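Local coordinates for GTP-binding protein (Pyrococcus horikoshii, PDB 1WXQ) that probably binds GTP as an Obg-type P-loop GTPase carrying a TGS domain, though its cellular role is not established, at residues M217-N222 with Y244-T249. Sequence-based numbering, arbitrary orientation.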
loop_
_atom_site.group_PDB
_atom_site.type_symbol
_atom_site.label_atom_id
_atom_site.label_comp_id
_atom_site.label_asym_id
_atom_site.label_seq_id
_atom_site.Cartn_x
_atom_site.Cartn_y
_atom_site.Cartn_z
HETATM N N MSE A 217 -5.331 4.488 -2.737
HETATM C CA MSE A 217 -4.946 3.660 -3.860
HETATM C C MSE A 217 -4.012 4.274 -4.863
HETATM O O MSE A 217 -3.800 5.483 -4.894
HETATM C CB MSE A 217 -6.188 3.128 -4.575
HETATM C CG MSE A 217 -7.362 4.087 -4.731
HETATM SE SE MSE A 217 -8.867 3.122 -5.535
HETATM C CE MSE A 217 -10.260 3.696 -4.324
ATOM N N VAL A 218 -3.398 3.399 -5.644
ATOM C CA VAL A 218 -2.513 3.825 -6.699
ATOM C C VAL A 218 -3.152 3.272 -7.959
ATOM O O VAL A 218 -3.648 2.143 -7.979
ATOM C CB VAL A 218 -1.090 3.275 -6.540
ATOM C CG1 VAL A 218 -0.280 3.549 -7.812
ATOM C CG2 VAL A 218 -0.417 3.938 -5.354
ATOM N N ILE A 219 -3.146 4.084 -9.003
ATOM C CA ILE A 219 -3.744 3.691 -10.251
ATOM C C ILE A 219 -2.720 3.187 -11.271
ATOM O O ILE A 219 -1.758 3.872 -11.605
ATOM C CB ILE A 219 -4.539 4.876 -10.820
ATOM C CG1 ILE A 219 -5.467 5.403 -9.727
ATOM C CG2 ILE A 219 -5.328 4.442 -12.060
ATOM C CD1 ILE A 219 -6.240 6.631 -10.108
ATOM N N ALA A 220 -2.929 1.972 -11.748
ATOM C CA ALA A 220 -2.045 1.404 -12.746
ATOM C C ALA A 220 -2.727 1.585 -14.094
ATOM O O ALA A 220 -3.722 0.914 -14.377
ATOM C CB ALA A 220 -1.812 -0.075 -12.472
ATOM N N ALA A 221 -2.220 2.518 -14.904
ATOM C CA ALA A 221 -2.780 2.764 -16.232
ATOM C C ALA A 221 -2.156 1.672 -17.096
ATOM O O ALA A 221 -1.127 1.875 -17.730
ATOM C CB ALA A 221 -2.378 4.147 -16.729
ATOM N N ASN A 222 -2.799 0.506 -17.103
ATOM C CA ASN A 222 -2.282 -0.656 -17.811
ATOM C C ASN A 222 -2.508 -0.680 -19.317
ATOM O O ASN A 222 -3.423 -0.046 -19.825
ATOM C CB ASN A 222 -2.849 -1.918 -17.162
ATOM C CG ASN A 222 -2.030 -3.150 -17.473
ATOM O OD1 ASN A 222 -0.806 -3.125 -17.397
ATOM N ND2 ASN A 222 -2.707 -4.242 -17.804
ATOM N N TYR A 244 -4.552 11.265 -6.704
ATOM C CA TYR A 244 -4.223 9.912 -7.146
ATOM C C TYR A 244 -2.883 9.833 -7.856
ATOM O O TYR A 244 -2.555 10.686 -8.676
ATOM C CB TYR A 244 -5.282 9.385 -8.108
ATOM C CG TYR A 244 -6.524 8.850 -7.452
ATOM C CD1 TYR A 244 -6.485 7.682 -6.678
ATOM C CD2 TYR A 244 -7.747 9.490 -7.624
ATOM C CE1 TYR A 244 -7.637 7.166 -6.100
ATOM C CE2 TYR A 244 -8.906 8.989 -7.046
ATOM C CZ TYR A 244 -8.849 7.825 -6.286
ATOM O OH TYR A 244 -10.003 7.314 -5.724
ATOM N N ILE A 245 -2.115 8.801 -7.531
ATOM C CA ILE A 245 -0.834 8.560 -8.176
ATOM C C ILE A 245 -1.098 7.625 -9.361
ATOM O O ILE A 245 -1.646 6.539 -9.179
ATOM C CB ILE A 245 0.140 7.858 -7.221
ATOM C CG1 ILE A 245 0.511 8.806 -6.079
ATOM C CG2 ILE A 245 1.358 7.361 -7.995
ATOM C CD1 ILE A 245 1.438 8.182 -5.043
ATOM N N VAL A 246 -0.717 8.033 -10.567
ATOM C CA VAL A 246 -0.945 7.186 -11.740
ATOM C C VAL A 246 0.311 6.815 -12.492
ATOM O O VAL A 246 1.058 7.680 -12.924
ATOM C CB VAL A 246 -1.863 7.844 -12.769
ATOM C CG1 VAL A 246 -2.020 6.916 -13.956
ATOM C CG2 VAL A 246 -3.201 8.158 -12.152
ATOM N N ILE A 247 0.512 5.523 -12.694
ATOM C CA ILE A 247 1.699 5.050 -13.386
ATOM C C ILE A 247 1.391 4.134 -14.585
ATOM O O ILE A 247 0.600 3.190 -14.486
ATOM C CB ILE A 247 2.615 4.349 -12.345
ATOM C CG1 ILE A 247 3.069 5.403 -11.321
ATOM C CG2 ILE A 247 3.805 3.651 -13.022
ATOM C CD1 ILE A 247 3.579 4.819 -10.001
ATOM N N PRO A 248 1.975 4.442 -15.756
ATOM C CA PRO A 248 1.735 3.607 -16.942
ATOM C C PRO A 248 2.247 2.210 -16.636
ATOM O O PRO A 248 3.158 2.042 -15.821
ATOM C CB PRO A 248 2.522 4.318 -18.043
ATOM C CG PRO A 248 3.538 5.111 -17.304
ATOM C CD PRO A 248 2.801 5.609 -16.098
ATOM N N THR A 249 1.683 1.206 -17.294
ATOM C CA THR A 249 2.056 -0.158 -16.983
ATOM C C THR A 249 1.699 -1.175 -18.075
ATOM O O THR A 249 0.693 -1.017 -18.783
ATOM C CB THR A 249 1.363 -0.533 -15.642
ATOM O OG1 THR A 249 2.254 -0.266 -14.549
ATOM C CG2 THR A 249 0.910 -1.963 -15.629
#
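I219 carries CG1 beside its backbone N (chi1 -51°) and extends CD1 anti to CA, which sets that methyl 3.5 Å from CG of Y244. The tyrosine CG, anti to its carbonyl carbon (chi1 -81°), is the ring atom that the I219 methyl meets most closely. The ring takes this methyl obliquely and receives M217, a selenomethionine, at its edge, where CG lies near the ring plane and 3.4 Å from CE1. Beyond this, the phenol OH is hydrogen-bonded to E135 of helix 127-147, which also packs on M217 and I219.

Next to the ring, V246 turns CG2 onto CB of I219 (3.8 Å) and CG1 onto CB of A221, on the face covered by helix 229-241. V218 and I245 occupy the other face, beneath helix 305-316.

Between the faces the two strands run parallel, joined by backbone bonds. I219 gives its N-H to O of I245 (2.9 Å) and accepts from N of I247 (3.0 Å), both nearly straight. The N of A221 then donates to O of I247, and the last link, from N of T249 to O of A221 (2.9 Å), is weak and bent.

N222, at the strand end, is fixed from outside: its OD1 accepts from N of A251 and its ND2 donates to O of V11 in the putative P-loop. Strand 104-110 flanks 217-222 on its other edge. The pair thus forms the two parallel strands of a right-handed beta-alpha-beta crossover through helix 229-241, as in the nucleotide-binding core of P-loop GTPases.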